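Local coordinates for protein enoyl-CoA hydratase (Bacillus halodurans, PDB 3LKE) that probably acts on an acyl-CoA thioester as a member of the crotonase family, perhaps as an enoyl-CoA hydratase, at residues A60-G65 and L107-A112; A132-N137 and K170-E175. All coordinates share one frame; numbering follows the deposited sequence.

In the fold
From the N terminus, the chain passes strand 51-56 and enters the 60-65 loop, which leads on to helix 68-76. After helix 81-98 it returns along strand 103-108, whose end, with the turn into 111-113, forms 107-112; this closes contact 1 and ties the loop to the edge of both the six-stranded sheet and a smaller one. Contact 2 follows in series, neither nesting in contact 1 nor crossing it: strand 133-135 meets strand 172-173 after a mostly helical excursion. The two contacts share the small three-stranded sheet, in which 133-135 lies between 111-113 and 172-173. There Ala112 N probably hydrogen-bonds to Lys133 O at 2.9 Å, and the contact centres are about 11 Å apart.

Contact 1 of 2, residues A60-G65 and L107-A112; sequences AYFSSG and LINGYA
Residues 61-63 run parallel to 111-112, pairing Tyr61 with Tyr111 and Ser63 with Ala112, and the one-residue shift between these pairs is a beta bulge. Tyr111 O takes both bulge donors: Phe62 N at 2.8 Å, in the carbonyl plane on a lone pair, and Ser63 N at 3.0 Å, with an N-H...O angle of 152°. Gly110 comes close where the chains start to pair, and a side chain there would run into Ala60 O and Tyr61 N.

Phe62 fills the angle between 107-108 and 111-112, its CG anti to the backbone N (chi1 176°). Ile108 CD1 sits over the centre of one ring face, 3.8 Å from the centroid, while Ala112 CB approaches Phe62 CD2 to 4.1 Å. Asn109 OD1 lies at the ring edge, in plane; its ND2 is bonded to His58 O. In the crotonase fold this corner brings the loop after strand 51-56 against the exit of strand 103-108 from the main sheet. Ser63 OG makes an ST turn, accepting from Gly65 N at 3.1 Å, and is also bonded to Asn26 O.

The two tyrosines lie side by side, pointing the same way. Tyr61 CB rests on one face of the Tyr111 ring, 3.6 Å from the centroid and offset toward the rim, a CH-pi contact. Ser64 CB meets the edge of that ring at CE1. An alanine at Tyr111 would strip away both of these contacts and the stack on Tyr113, and would probably leave the loop less firmly packed, although the backbone bonds could persist.

Contact 2 of 2, residues A132-N137 and K170-E175; sequences AKFLEN and KLFTSE
Phe134 and Phe172 sit directly across from each other as an antiparallel hydrogen-bonded pair, both side chains on the same face of the small sheet. Their ring planes are only 22° apart but slid so far, with centroids 5.6 Å apart, that the rings barely overlap. What lies over one face of the Phe172 ring is Phe134 CB, 3.6 Å from its centroid and toward the rim. The Phe172 ring gets there with CG in the crowded position between backbone N and carbonyl carbon (chi1 59°). The Phe134 ring instead turns its edge to Phe172 O and to Ser174, and meets Phe117 edge-to-face.

Phe172 N bonds to Phe134 O at 2.8 Å, nearly straight at 163°, and Phe134 N returns a more bent bond to Phe172 O at 3.0 Å. On the other face, Leu171 CD2 packs on Lys133 CB at 4.0 Å and Lys133 lies alongside Thr173, whose OG1 N-caps helix 174-180 at Glu176 N.

Beyond the pair, one water joins Ala132 O, Lys133 NZ and Ser174 N; another accepts from Glu136 N and donates to Lys170 O. With just one fully hydrogen-bonded pair, strand 172-173 probably owes much of its hold on 133-135 to the buried phenylalanines.

Contact 1 of 2, residues A60-G65 and L107-A112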
ATOM      1  N   ALA A  60      20.067  -4.681 -27.845  1.00 30.14           N
ATOM      2  CA  ALA A  60      18.688  -4.813 -28.318  1.00 34.28           C
ATOM      3  C   ALA A  60      17.662  -5.184 -27.245  1.00 30.59           C
ATOM      4  O   ALA A  60      16.486  -4.863 -27.378  1.00 36.19           O
ATOM      5  CB  ALA A  60      18.609  -5.801 -29.480  1.00 36.84           C
ATOM      6  N   TYR A  61      18.093  -5.862 -26.188  1.00 30.42           N
ATOM      7  CA  TYR A  61      17.126  -6.406 -25.233  1.00 27.73           C
ATOM      8  C   TYR A  61      17.700  -6.497 -23.833  1.00 28.28           C
ATOM      9  O   TYR A  61      18.892  -6.720 -23.653  1.00 25.01           O
ATOM     10  CB  TYR A  61      16.696  -7.807 -25.684  1.00 29.83           C
ATOM     11  CG  TYR A  61      17.860  -8.669 -26.127  1.00 30.18           C
ATOM     12  CD1 TYR A  61      18.591  -9.428 -25.213  1.00 28.05           C
ATOM     13  CD2 TYR A  61      18.240  -8.710 -27.461  1.00 31.26           C
ATOM     14  CE1 TYR A  61      19.660 -10.218 -25.622  1.00 28.29           C
ATOM     15  CE2 TYR A  61      19.304  -9.489 -27.880  1.00 31.73           C
ATOM     16  CZ  TYR A  61      20.012 -10.243 -26.959  1.00 28.75           C
ATOM     17  OH  TYR A  61      21.081 -11.003 -27.388  1.00 30.65           O
ATOM     18  N   PHE A  62      16.850  -6.329 -22.825  1.00 27.35           N
ATOM     19  CA  PHE A  62      17.273  -6.692 -21.488  1.00 24.58           C
ATOM     20  C   PHE A  62      17.059  -8.181 -21.279  1.00 22.12           C
ATOM     21  O   PHE A  62      17.994  -8.917 -20.984  1.00 23.17           O
ATOM     22  CB  PHE A  62      16.502  -5.935 -20.402  1.00 23.62           C
ATOM     23  CG  PHE A  62      16.876  -6.372 -19.022  1.00 25.15           C
ATOM     24  CD1 PHE A  62      18.068  -5.962 -18.463  1.00 22.62           C
ATOM     25  CD2 PHE A  62      16.045  -7.211 -18.289  1.00 24.78           C
ATOM     26  CE1 PHE A  62      18.439  -6.372 -17.201  1.00 25.16           C
ATOM     27  CE2 PHE A  62      16.404  -7.624 -17.028  1.00 26.08           C
ATOM     28  CZ  PHE A  62      17.603  -7.206 -16.477  1.00 27.64           C
ATOM     29  N   SER A  63      15.809  -8.618 -21.404  1.00 23.48           N
ATOM     30  CA  SER A  63      15.481 -10.046 -21.334  1.00 23.84           C
ATOM     31  C   SER A  63      14.136 -10.347 -21.967  1.00 26.29           C
ATOM     32  O   SER A  63      13.119  -9.705 -21.662  1.00 26.65           O
ATOM     33  CB  SER A  63      15.504 -10.566 -19.893  1.00 25.02           C
ATOM     34  OG  SER A  63      15.030 -11.911 -19.839  1.00 25.96           O
ATOM     35  N   SER A  64      14.126 -11.338 -22.847  1.00 24.89           N
ATOM     36  CA  SER A  64      12.897 -11.756 -23.496  1.00 28.06           C
ATOM     37  C   SER A  64      11.996 -12.576 -22.562  1.00 25.76           C
ATOM     38  O   SER A  64      10.871 -12.915 -22.924  1.00 27.97           O
ATOM     39  CB  SER A  64      13.224 -12.554 -24.764  1.00 29.16           C
ATOM     40  OG  SER A  64      13.966 -13.715 -24.444  1.00 32.78           O
ATOM     41  N   GLY A  65      12.488 -12.888 -21.367  1.00 27.24           N
ATOM     42  CA  GLY A  65      11.704 -13.645 -20.399  1.00 27.57           C
ATOM     43  C   GLY A  65      11.698 -15.118 -20.772  1.00 30.32           C
ATOM     44  O   GLY A  65      12.429 -15.527 -21.670  1.00 26.61           O
ATOM     45  N   LEU A 107      19.316  -2.500 -14.433  1.00 23.98           N
ATOM     46  CA  LEU A 107      19.400  -1.532 -15.520  1.00 21.78           C
ATOM     47  C   LEU A 107      18.711  -2.131 -16.733  1.00 21.33           C
ATOM     48  O   LEU A 107      19.232  -3.081 -17.325  1.00 24.84           O
ATOM     49  CB  LEU A 107      20.869  -1.215 -15.840  1.00 21.63           C
ATOM     50  CG  LEU A 107      21.706  -0.803 -14.629  1.00 21.80           C
ATOM     51  CD1 LEU A 107      23.160  -0.522 -15.030  1.00 25.50           C
ATOM     52  CD2 LEU A 107      21.084   0.430 -13.994  1.00 25.69           C
ATOM     53  N   ILE A 108      17.542  -1.594 -17.077  1.00 22.74           N
ATOM     54  CA  ILE A 108      16.749  -2.131 -18.175  1.00 26.52           C
ATOM     55  C   ILE A 108      17.045  -1.346 -19.441  1.00 21.53           C
ATOM     56  O   ILE A 108      16.509  -0.259 -19.633  1.00 23.96           O
ATOM     57  CB  ILE A 108      15.234  -2.039 -17.900  1.00 28.65           C
ATOM     58  CG1 ILE A 108      14.894  -2.510 -16.477  1.00 27.79           C
ATOM     59  CG2 ILE A 108      14.461  -2.828 -18.948  1.00 25.98           C
ATOM     60  CD1 ILE A 108      15.302  -3.959 -16.191  1.00 27.42           C
ATOM     61  N   ASN A 109      17.888  -1.912 -20.298  1.00 27.16           N
ATOM     62  CA  ASN A 109      18.378  -1.184 -21.469  1.00 30.82           C
ATOM     63  C   ASN A 109      17.475  -1.313 -22.691  1.00 31.06           C
ATOM     64  O   ASN A 109      17.244  -0.344 -23.399  1.00 34.90           O
ATOM     65  CB  ASN A 109      19.802  -1.607 -21.813  1.00 28.64           C
ATOM     66  CG  ASN A 109      19.904  -3.084 -22.155  1.00 30.77           C
ATOM     67  OD1 ASN A 109      19.391  -3.930 -21.436  1.00 28.45           O
ATOM     68  ND2 ASN A 109      20.573  -3.395 -23.252  1.00 32.65           N
ATOM     69  N   GLY A 110      16.967  -2.515 -22.928  1.00 30.18           N
ATOM     70  CA  GLY A 110      16.083  -2.769 -24.052  1.00 29.80           C
ATOM     71  C   GLY A 110      14.837  -3.479 -23.559  1.00 29.53           C
ATOM     72  O   GLY A 110      14.451  -3.325 -22.395  1.00 29.46           O
ATOM     73  N   TYR A 111      14.206  -4.278 -24.412  1.00 26.26           N
ATOM     74  CA  TYR A 111      12.909  -4.831 -24.004  1.00 27.87           C
ATOM     75  C   TYR A 111      13.038  -5.838 -22.866  1.00 23.94           C
ATOM     76  O   TYR A 111      14.064  -6.495 -22.699  1.00 22.38           O
ATOM     77  CB  TYR A 111      12.087  -5.368 -25.183  1.00 28.73           C
ATOM     78  CG  TYR A 111      12.705  -6.495 -25.972  1.00 30.08           C
ATOM     79  CD1 TYR A 111      12.691  -7.796 -25.487  1.00 28.56           C
ATOM     80  CD2 TYR A 111      13.267  -6.264 -27.223  1.00 31.54           C
ATOM     81  CE1 TYR A 111      13.233  -8.832 -26.208  1.00 32.17           C
ATOM     82  CE2 TYR A 111      13.813  -7.301 -27.956  1.00 35.42           C
ATOM     83  CZ  TYR A 111      13.795  -8.585 -27.440  1.00 33.01           C
ATOM     84  OH  TYR A 111      14.340  -9.634 -28.147  1.00 36.84           O
ATOM     85  N   ALA A 112      11.984  -5.916 -22.058  1.00 24.08           N
ATOM     86  CA  ALA A 112      11.944  -6.813 -20.913  1.00 25.06           C
ATOM     87  C   ALA A 112      10.530  -7.350 -20.843  1.00 21.58           C
ATOM     88  O   ALA A 112       9.592  -6.620 -20.484  1.00 24.24           O
ATOM     89  CB  ALA A 112      12.296  -6.072 -19.627  1.00 24.34           C
TER

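Contact 2 of 2, residues A132-N137 and K170-E175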
ATOM      1  N   ALA A 132      13.405   1.316 -23.684  1.00 30.35           N
ATOM      2  CA  ALA A 132      12.937   0.059 -23.105  1.00 28.87           C
ATOM      3  C   ALA A 132      11.430  -0.123 -23.307  1.00 28.49           C
ATOM      4  O   ALA A 132      10.654   0.817 -23.156  1.00 29.36           O
ATOM      5  CB  ALA A 132      13.276   0.003 -21.627  1.00 26.64           C
ATOM      6  N   LYS A 133      11.036  -1.348 -23.642  1.00 28.66           N
ATOM      7  CA  LYS A 133       9.630  -1.717 -23.788  1.00 29.34           C
ATOM      8  C   LYS A 133       9.341  -2.894 -22.867  1.00 26.76           C
ATOM      9  O   LYS A 133      10.244  -3.668 -22.545  1.00 24.09           O
ATOM     10  CB  LYS A 133       9.308  -2.099 -25.236  1.00 32.26           C
ATOM     11  CG  LYS A 133       9.223  -0.924 -26.209  1.00 37.64           C
ATOM     12  CD  LYS A 133       7.939  -0.139 -26.017  1.00 33.11           C
ATOM     13  CE  LYS A 133       7.709   0.865 -27.147  1.00 38.25           C
ATOM     14  NZ  LYS A 133       8.787   1.899 -27.201  1.00 42.24           N
ATOM     15  N   PHE A 134       8.075  -3.028 -22.470  1.00 27.10           N
ATOM     16  CA  PHE A 134       7.663  -3.965 -21.432  1.00 23.76           C
ATOM     17  C   PHE A 134       6.383  -4.671 -21.846  1.00 25.56           C
ATOM     18  O   PHE A 134       5.582  -4.115 -22.591  1.00 24.70           O
ATOM     19  CB  PHE A 134       7.410  -3.195 -20.128  1.00 24.05           C
ATOM     20  CG  PHE A 134       8.603  -2.416 -19.649  1.00 22.30           C
ATOM     21  CD1 PHE A 134       9.497  -2.987 -18.761  1.00 22.70           C
ATOM     22  CD2 PHE A 134       8.824  -1.118 -20.086  1.00 26.07           C
ATOM     23  CE1 PHE A 134      10.597  -2.278 -18.307  1.00 26.07           C
ATOM     24  CE2 PHE A 134       9.924  -0.408 -19.642  1.00 26.04           C
ATOM     25  CZ  PHE A 134      10.812  -0.997 -18.745  1.00 23.89           C
ATOM     26  N   LEU A 135       6.199  -5.893 -21.359  1.00 24.29           N
ATOM     27  CA  LEU A 135       5.032  -6.696 -21.708  1.00 26.45           C
ATOM     28  C   LEU A 135       4.677  -7.682 -20.593  1.00 24.11           C
ATOM     29  O   LEU A 135       5.548  -8.328 -20.032  1.00 26.23           O
ATOM     30  CB  LEU A 135       5.294  -7.453 -23.018  1.00 27.54           C
ATOM     31  CG  LEU A 135       4.174  -8.348 -23.571  1.00 29.09           C
ATOM     32  CD1 LEU A 135       2.968  -7.511 -23.962  1.00 30.35           C
ATOM     33  CD2 LEU A 135       4.689  -9.157 -24.769  1.00 30.81           C
ATOM     34  N   GLU A 136       3.387  -7.774 -20.274  1.00 27.51           N
ATOM     35  CA  GLU A 136       2.865  -8.780 -19.354  1.00 25.92           C
ATOM     36  C   GLU A 136       1.765  -9.504 -20.119  1.00 27.73           C
ATOM     37  O   GLU A 136       0.682  -8.956 -20.311  1.00 29.38           O
ATOM     38  CB  GLU A 136       2.270  -8.109 -18.118  1.00 23.96           C
ATOM     39  CG  GLU A 136       3.227  -7.152 -17.441  1.00 26.72           C
ATOM     40  CD  GLU A 136       4.275  -7.863 -16.616  1.00 25.22           C
ATOM     41  OE1 GLU A 136       4.249  -9.113 -16.561  1.00 27.60           O
ATOM     42  OE2 GLU A 136       5.120  -7.171 -16.010  1.00 25.37           O
ATOM     43  N   ASN A 137       2.042 -10.716 -20.575  1.00 25.49           N
ATOM     44  CA  ASN A 137       1.164 -11.342 -21.550  1.00 27.46           C
ATOM     45  C   ASN A 137       0.464 -12.592 -21.045  1.00 29.59           C
ATOM     46  O   ASN A 137       0.001 -13.412 -21.836  1.00 28.72           O
ATOM     47  CB  ASN A 137       1.941 -11.663 -22.824  1.00 29.13           C
ATOM     48  CG  ASN A 137       1.057 -11.689 -24.051  1.00 32.40           C
ATOM     49  OD1 ASN A 137       0.073 -10.949 -24.144  1.00 34.87           O
ATOM     50  ND2 ASN A 137       1.418 -12.534 -25.016  1.00 38.87           N
ATOM     51  N   LYS A 170      -0.700  -5.213 -23.347  1.00 34.45           N
ATOM     52  CA  LYS A 170      -0.094  -4.415 -24.402  1.00 35.62           C
ATOM     53  C   LYS A 170       1.382  -4.167 -24.135  1.00 33.55           C
ATOM     54  O   LYS A 170       1.797  -4.048 -22.987  1.00 32.33           O
ATOM     55  CB  LYS A 170      -0.815  -3.075 -24.533  1.00 39.25           C
ATOM     56  CG  LYS A 170      -2.278  -3.197 -24.921  1.00 43.47           C
ATOM     57  CD  LYS A 170      -2.890  -1.848 -25.260  1.00 46.09           C
ATOM     58  CE  LYS A 170      -2.963  -0.932 -24.044  1.00 47.80           C
ATOM     59  NZ  LYS A 170      -1.626  -0.410 -23.648  1.00 48.42           N
ATOM     60  N   LEU A 171       2.174  -4.096 -25.199  1.00 33.08           N
ATOM     61  CA  LEU A 171       3.536  -3.596 -25.070  1.00 31.01           C
ATOM     62  C   LEU A 171       3.440  -2.168 -24.547  1.00 34.07           C
ATOM     63  O   LEU A 171       2.730  -1.344 -25.123  1.00 38.77           O
ATOM     64  CB  LEU A 171       4.245  -3.603 -26.424  1.00 36.11           C
ATOM     65  CG  LEU A 171       5.115  -4.814 -26.750  1.00 40.89           C
ATOM     66  CD1 LEU A 171       5.335  -4.919 -28.259  1.00 47.79           C
ATOM     67  CD2 LEU A 171       6.448  -4.743 -26.000  1.00 34.07           C
ATOM     68  N   PHE A 172       4.113  -1.871 -23.443  1.00 29.16           N
ATOM     69  CA  PHE A 172       4.040  -0.521 -22.907  1.00 29.10           C
ATOM     70  C   PHE A 172       5.413   0.120 -22.741  1.00 28.18           C
ATOM     71  O   PHE A 172       6.424  -0.562 -22.659  1.00 28.27           O
ATOM     72  CB  PHE A 172       3.190  -0.438 -21.623  1.00 27.34           C
ATOM     73  CG  PHE A 172       3.683  -1.293 -20.477  1.00 26.17           C
ATOM     74  CD1 PHE A 172       3.286  -2.617 -20.359  1.00 28.18           C
ATOM     75  CD2 PHE A 172       4.487  -0.749 -19.479  1.00 25.21           C
ATOM     76  CE1 PHE A 172       3.716  -3.399 -19.297  1.00 24.91           C
ATOM     77  CE2 PHE A 172       4.916  -1.523 -18.405  1.00 23.90           C
ATOM     78  CZ  PHE A 172       4.523  -2.854 -18.315  1.00 25.14           C
ATOM     79  N   THR A 173       5.421   1.445 -22.694  1.00 29.39           N
ATOM     80  CA  THR A 173       6.652   2.209 -22.770  1.00 26.54           C
ATOM     81  C   THR A 173       7.294   2.391 -21.409  1.00 27.42           C
ATOM     82  O   THR A 173       6.666   2.179 -20.370  1.00 26.76           O
ATOM     83  CB  THR A 173       6.380   3.621 -23.311  1.00 29.09           C
ATOM     84  OG1 THR A 173       5.502   4.303 -22.411  1.00 29.95           O
ATOM     85  CG2 THR A 173       5.745   3.554 -24.686  1.00 29.86           C
ATOM     86  N   SER A 174       8.544   2.829 -21.432  1.00 26.22           N
ATOM     87  CA  SER A 174       9.241   3.218 -20.222  1.00 29.07           C
ATOM     88  C   SER A 174       8.472   4.321 -19.492  1.00 27.40           C
ATOM     89  O   SER A 174       8.414   4.343 -18.266  1.00 25.46           O
ATOM     90  CB  SER A 174      10.659   3.688 -20.567  1.00 27.87           C
ATOM     91  OG  SER A 174      10.618   4.717 -21.544  1.00 28.74           O
ATOM     92  N   GLU A 175       7.888   5.246 -20.247  1.00 27.87           N
ATOM     93  CA  GLU A 175       7.118   6.322 -19.626  1.00 28.86           C
ATOM     94  C   GLU A 175       5.969   5.739 -18.808  1.00 27.82           C
ATOM     95  O   GLU A 175       5.714   6.174 -17.680  1.00 27.04           O
ATOM     96  CB  GLU A 175       6.578   7.298 -20.673  1.00 31.88           C
ATOM     97  CG  GLU A 175       7.501   8.478 -20.942  1.00 42.35           C
ATOM     98  CD  GLU A 175       7.699   9.359 -19.715  1.00 41.52           C
ATOM     99  OE1 GLU A 175       6.696   9.690 -19.045  1.00 49.07           O
ATOM    100  OE2 GLU A 175       8.858   9.729 -19.422  1.00 50.23           O
TER
HETATM  101  O   HOH W   1       9.526   2.914 -24.504  1.00 31.74           O
HETATM  102  O   HOH W   2       1.678  -5.697 -20.852  1.00 26.11           O